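Local coordinates for protein C alpha-dehydrogenase (Sphingobium sp. SYK-6, PDB 4YAC) that binds NADH and, as a short-chain dehydrogenase/reductase, probably oxidises a C alpha alcohol in the bacterial breakdown of lignin beta-aryl ethers, at residues A[92-97]-A[108-113]; A[167-172]-A[245-250]. One frame throughout, in Å; residues are numbered along the deposited sequence.

Interaction 1. Residues A[92-97]-A[108-113]; sequences AGVSQF and WDWQMD
Val94 and Trp110 reach toward each other tip to tip, and the branch of the valine settles on one face of the indole. Its CG2, between the backbone N and the carbonyl carbon, lies 4.0 Å from the centroid of the Trp110 six-membered ring and 25° off the ring normal, a CH-pi contact. The position is offset toward CE2 and CZ2, and Val94 CB comes within 3.6 Å of Trp110 CZ2. Gln96 meets the same indole differently. Its side chain crosses that of Trp110 at about a right angle, and CB sits at the ring edge, near its plane, 3.9 Å from Trp110 CZ3; Gln96 is poorly ordered, so this approach is less certain.

One residue further along the helix, Gln111 supplies the polar half of the contact. Its chain is extended beyond CG (chi2 -176°), and the amide at its end addresses the backbone of a single residue. Gln111 NE2 donates to a lone pair of Gln96 O over 3.2 Å, although this carbonyl is tilted from the amide plane of the donor. Gln111 OE1 accepts a weak bond from Gln96 N at 3.3 Å, and it also lies 3.6 Å from Ser95 CA. Together the two bonds should restrain rotation of the buried amide.

Val94 touches the bound NADH, and its backbone N donates to Asn115 OD1 of helix 105-133, which carries Trp110 and Gln111. The arrangement belongs to the cofactor site of the short-chain dehydrogenase/reductase fold, in the loop after strand 87-90, just past Ala92-Gly93, which closes the family's NNAG-type motif.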
# COMPACT_ATOMS: atom_id res chain seq x y z
N ALA A 92 16.67 -1.48 -2.56
CA ALA A 92 16.62 -1.04 -3.96
C ALA A 92 15.26 -0.44 -4.27
O ALA A 92 14.23 -0.93 -3.81
CB ALA A 92 16.92 -2.19 -4.90
N GLY A 93 15.26 0.63 -5.04
CA GLY A 93 14.02 1.24 -5.47
C GLY A 93 14.28 2.21 -6.60
O GLY A 93 15.39 2.72 -6.75
N VAL A 94 13.24 2.46 -7.40
CA VAL A 94 13.32 3.43 -8.49
C VAL A 94 12.15 4.39 -8.41
O VAL A 94 11.18 4.15 -7.69
CB VAL A 94 13.31 2.74 -9.86
CG1 VAL A 94 14.49 1.80 -9.99
CG2 VAL A 94 11.99 1.99 -10.08
N SER A 95 12.23 5.49 -9.15
CA SER A 95 11.14 6.45 -9.19
C SER A 95 11.16 7.29 -10.45
O SER A 95 12.22 7.67 -10.95
CB SER A 95 11.20 7.37 -7.96
OG SER A 95 12.42 8.09 -7.93
N GLN A 96 9.96 7.57 -10.95
CA GLN A 96 9.77 8.54 -12.02
C GLN A 96 8.43 9.20 -11.78
O GLN A 96 7.40 8.53 -11.67
CB GLN A 96 9.83 7.88 -13.40
CG GLN A 96 10.07 8.86 -14.54
CD GLN A 96 10.85 8.24 -15.68
OE1 GLN A 96 12.02 8.57 -15.91
NE2 GLN A 96 10.21 7.33 -16.41
N PHE A 97 8.45 10.52 -11.67
CA PHE A 97 7.27 11.30 -11.32
C PHE A 97 6.64 11.95 -12.55
O PHE A 97 7.32 12.17 -13.56
CB PHE A 97 7.64 12.37 -10.29
CG PHE A 97 8.33 11.83 -9.07
CD1 PHE A 97 7.85 10.70 -8.44
CD2 PHE A 97 9.47 12.44 -8.58
CE1 PHE A 97 8.48 10.19 -7.32
CE2 PHE A 97 10.10 11.94 -7.46
CZ PHE A 97 9.61 10.81 -6.83
N TRP A 108 4.11 2.23 -15.03
CA TRP A 108 3.56 1.47 -13.91
C TRP A 108 4.33 0.18 -13.68
O TRP A 108 4.77 -0.11 -12.56
CB TRP A 108 2.08 1.15 -14.16
CG TRP A 108 1.13 2.21 -13.70
CD1 TRP A 108 0.42 3.08 -14.48
CD2 TRP A 108 0.74 2.48 -12.35
NE1 TRP A 108 -0.37 3.89 -13.70
CE2 TRP A 108 -0.19 3.53 -12.38
CE3 TRP A 108 1.09 1.94 -11.11
CZ2 TRP A 108 -0.77 4.06 -11.23
CZ3 TRP A 108 0.51 2.46 -9.97
CH2 TRP A 108 -0.40 3.51 -10.04
N ASP A 109 4.50 -0.61 -14.73
CA ASP A 109 5.11 -1.93 -14.61
C ASP A 109 6.55 -1.87 -14.11
O ASP A 109 6.95 -2.67 -13.27
CB ASP A 109 5.06 -2.67 -15.95
CG ASP A 109 3.65 -3.07 -16.36
OD1 ASP A 109 2.76 -3.12 -15.48
OD2 ASP A 109 3.44 -3.35 -17.55
N TRP A 110 7.33 -0.93 -14.63
CA TRP A 110 8.73 -0.79 -14.20
C TRP A 110 8.82 -0.52 -12.70
O TRP A 110 9.52 -1.22 -11.98
CB TRP A 110 9.42 0.31 -15.00
CG TRP A 110 10.76 0.69 -14.48
CD1 TRP A 110 11.78 -0.15 -14.12
CD2 TRP A 110 11.25 2.02 -14.27
NE1 TRP A 110 12.87 0.57 -13.70
CE2 TRP A 110 12.57 1.91 -13.78
CE3 TRP A 110 10.70 3.29 -14.44
CZ2 TRP A 110 13.34 3.02 -13.46
CZ3 TRP A 110 11.47 4.39 -14.13
CH2 TRP A 110 12.77 4.25 -13.65
N GLN A 111 8.10 0.50 -12.23
CA GLN A 111 8.20 0.88 -10.82
C GLN A 111 7.55 -0.17 -9.91
O GLN A 111 8.06 -0.45 -8.83
CB GLN A 111 7.56 2.25 -10.60
CG GLN A 111 8.34 3.37 -11.29
CD GLN A 111 7.78 4.75 -10.99
OE1 GLN A 111 7.87 5.24 -9.86
NE2 GLN A 111 7.21 5.38 -12.00
N MET A 112 6.43 -0.75 -10.36
CA MET A 112 5.79 -1.83 -9.61
C MET A 112 6.73 -3.03 -9.48
O MET A 112 6.86 -3.61 -8.40
CB MET A 112 4.49 -2.26 -10.28
CG MET A 112 3.33 -1.32 -10.04
SD MET A 112 2.65 -1.47 -8.37
CE MET A 112 2.18 0.22 -8.09
N ASP A 113 7.40 -3.38 -10.57
CA ASP A 113 8.23 -4.59 -10.57
C ASP A 113 9.42 -4.44 -9.62
O ASP A 113 9.70 -5.34 -8.83
CB ASP A 113 8.71 -4.91 -12.00
CG ASP A 113 8.96 -6.39 -12.22
OD1 ASP A 113 8.58 -7.22 -11.37
OD2 ASP A 113 9.53 -6.74 -13.28

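Interaction 2. Residues A[167-172]-A[245-250]; sequences LAESLR and DRFWVL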
# COMPACT_ATOMS: atom_id res chain seq x y z
N LEU A 167 3.15 -4.86 3.27
CA LEU A 167 3.92 -6.09 3.38
C LEU A 167 4.73 -6.10 4.67
O LEU A 167 4.80 -7.12 5.37
CB LEU A 167 4.85 -6.26 2.18
CG LEU A 167 5.82 -7.45 2.25
CD1 LEU A 167 5.07 -8.77 2.42
CD2 LEU A 167 6.69 -7.50 1.01
N ALA A 168 5.34 -4.97 4.99
CA ALA A 168 6.14 -4.85 6.20
C ALA A 168 5.29 -5.06 7.46
O ALA A 168 5.68 -5.81 8.36
CB ALA A 168 6.84 -3.50 6.26
N GLU A 169 4.14 -4.41 7.51
CA GLU A 169 3.26 -4.54 8.67
C GLU A 169 2.73 -5.97 8.77
O GLU A 169 2.43 -6.46 9.87
CB GLU A 169 2.10 -3.55 8.60
CG GLU A 169 2.55 -2.10 8.68
CD GLU A 169 1.41 -1.15 8.98
OE1 GLU A 169 0.77 -1.31 10.04
OE2 GLU A 169 1.15 -0.24 8.16
N SER A 170 2.62 -6.65 7.63
CA SER A 170 2.19 -8.04 7.59
C SER A 170 3.27 -8.97 8.13
O SER A 170 2.99 -9.88 8.92
CB SER A 170 1.80 -8.45 6.17
OG SER A 170 0.63 -7.77 5.76
N LEU A 171 4.50 -8.75 7.70
CA LEU A 171 5.64 -9.50 8.24
C LEU A 171 5.74 -9.31 9.75
O LEU A 171 6.05 -10.24 10.49
CB LEU A 171 6.94 -9.03 7.57
CG LEU A 171 7.65 -9.88 6.51
CD1 LEU A 171 6.83 -11.02 5.94
CD2 LEU A 171 8.11 -8.97 5.38
N ARG A 172 5.46 -8.09 10.19
CA ARG A 172 5.55 -7.75 11.61
C ARG A 172 4.66 -8.64 12.47
O ARG A 172 5.00 -8.94 13.62
CB ARG A 172 5.17 -6.28 11.81
CG ARG A 172 5.47 -5.75 13.19
CD ARG A 172 4.87 -4.37 13.41
NE ARG A 172 5.26 -3.81 14.70
CZ ARG A 172 4.72 -2.72 15.23
NH1 ARG A 172 3.76 -2.06 14.59
NH2 ARG A 172 5.14 -2.28 16.41
N ASP A 245 15.74 -3.94 17.36
CA ASP A 245 14.55 -4.58 16.83
C ASP A 245 13.36 -3.62 16.79
O ASP A 245 12.27 -3.94 17.29
CB ASP A 245 14.21 -5.83 17.66
CG ASP A 245 13.20 -6.74 16.97
OD1 ASP A 245 12.92 -6.53 15.78
OD2 ASP A 245 12.69 -7.66 17.64
N ARG A 246 13.57 -2.45 16.21
CA ARG A 246 12.53 -1.44 16.08
C ARG A 246 11.83 -1.55 14.74
O ARG A 246 12.48 -1.66 13.70
CB ARG A 246 13.11 -0.04 16.24
CG ARG A 246 13.87 0.16 17.53
CD ARG A 246 13.87 1.61 17.94
NE ARG A 246 14.68 1.81 19.14
CZ ARG A 246 15.94 2.24 19.14
NH1 ARG A 246 16.55 2.53 18.00
NH2 ARG A 246 16.59 2.39 20.28
N PHE A 247 10.50 -1.49 14.75
CA PHE A 247 9.74 -1.62 13.51
C PHE A 247 9.62 -0.29 12.77
O PHE A 247 10.01 -0.19 11.61
CB PHE A 247 8.35 -2.17 13.77
CG PHE A 247 7.53 -2.27 12.52
CD1 PHE A 247 7.79 -3.27 11.60
CD2 PHE A 247 6.53 -1.36 12.25
CE1 PHE A 247 7.06 -3.37 10.44
CE2 PHE A 247 5.79 -1.45 11.09
CZ PHE A 247 6.05 -2.46 10.18
N TRP A 248 9.03 0.71 13.43
CA TRP A 248 8.84 2.02 12.82
C TRP A 248 10.13 2.84 12.85
O TRP A 248 10.48 3.41 13.88
CB TRP A 248 7.74 2.80 13.53
CG TRP A 248 6.36 2.23 13.37
CD1 TRP A 248 5.56 1.74 14.35
CD2 TRP A 248 5.63 2.10 12.14
NE1 TRP A 248 4.37 1.31 13.82
CE2 TRP A 248 4.39 1.52 12.47
CE3 TRP A 248 5.90 2.42 10.81
CZ2 TRP A 248 3.41 1.25 11.50
CZ3 TRP A 248 4.93 2.15 9.85
CH2 TRP A 248 3.71 1.57 10.21
N VAL A 249 10.83 2.89 11.72
CA VAL A 249 12.03 3.70 11.61
C VAL A 249 11.69 4.94 10.79
O VAL A 249 11.87 4.98 9.57
CB VAL A 249 13.20 2.92 10.97
CG1 VAL A 249 14.50 3.69 11.15
CG2 VAL A 249 13.32 1.54 11.59
N LEU A 250 11.18 5.95 11.50
CA LEU A 250 10.71 7.20 10.91
C LEU A 250 11.41 8.36 11.61
O LEU A 250 10.81 9.03 12.45
CB LEU A 250 9.19 7.32 11.07
CG LEU A 250 8.34 6.06 10.86
CD1 LEU A 250 6.96 6.25 11.47
CD2 LEU A 250 8.22 5.74 9.39
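Arg172 lies across one face of the Phe247 ring, its chain extended from CG to NE. CG stands anti to the backbone N (chi1 -169°), and the methylenes that follow run over the aromatic surface. Arg172 CD is 3.5 Å from the centroid of the Phe247 ring and only 10° off its normal, a well-centred CH-pi contact. Beyond it the guanidinium lies almost parallel to the ring, the planes 3° apart, but displaced so that it overlaps the CG and CD2 side. Phe247 points toward the helix and likewise has CG anti to its backbone N; the ring edge meets the main chain there, with Phe247 CE1 3.5 Å from Ala168 O.

These residues join helix 155-174 to the start of strand 248-249 and the loop residue before it; this strand is the last of the parallel Rossmann-type sheet and pairs with strand 180-185. The helix also belongs to the surface through which short-chain dehydrogenases commonly dimerise, and the second subunit approaches here.

Trp248, the next residue along, turns its indole so that Phe247 CE2 stands over its centre. Glu169 comes to the indole from its edge, with OE2 3.7 Å from Trp248 CH2, while Glu169 CG packs 3.8 Å from Phe247 CZ. The carboxylate itself is paired with Arg165, one turn earlier. Arg172 NH1 passes 3.5 Å from Trp248 NE1, two donors that share an acceptor: Glu265 OE1 of the second subunit forms a salt bridge with Arg172 NH1 and accepts a hydrogen bond from Trp248 NE1.

In the fold
Along the chain both segments of interaction 1 come ahead of those of interaction 2, and the centres of the two contacts lie 22 Å apart with nearest atoms about 10 Å away, so they do not touch. Both lie beside the same seven-stranded parallel sheet. Interaction 1 ties the loop after strand 87-90, near the middle of the sheet, to helix 105-133 at the surface beside NADH. Interaction 2 is buried, joining helix 155-174 to the outermost strand 248-249. The two helices pack on each other: Leu167 touches Val119, and Met112 touches Thr159. Both contacts also meet the second subunit, interaction 1 through Trp108 and Asp109 of helix 105-133, interaction 2 through both of its segments.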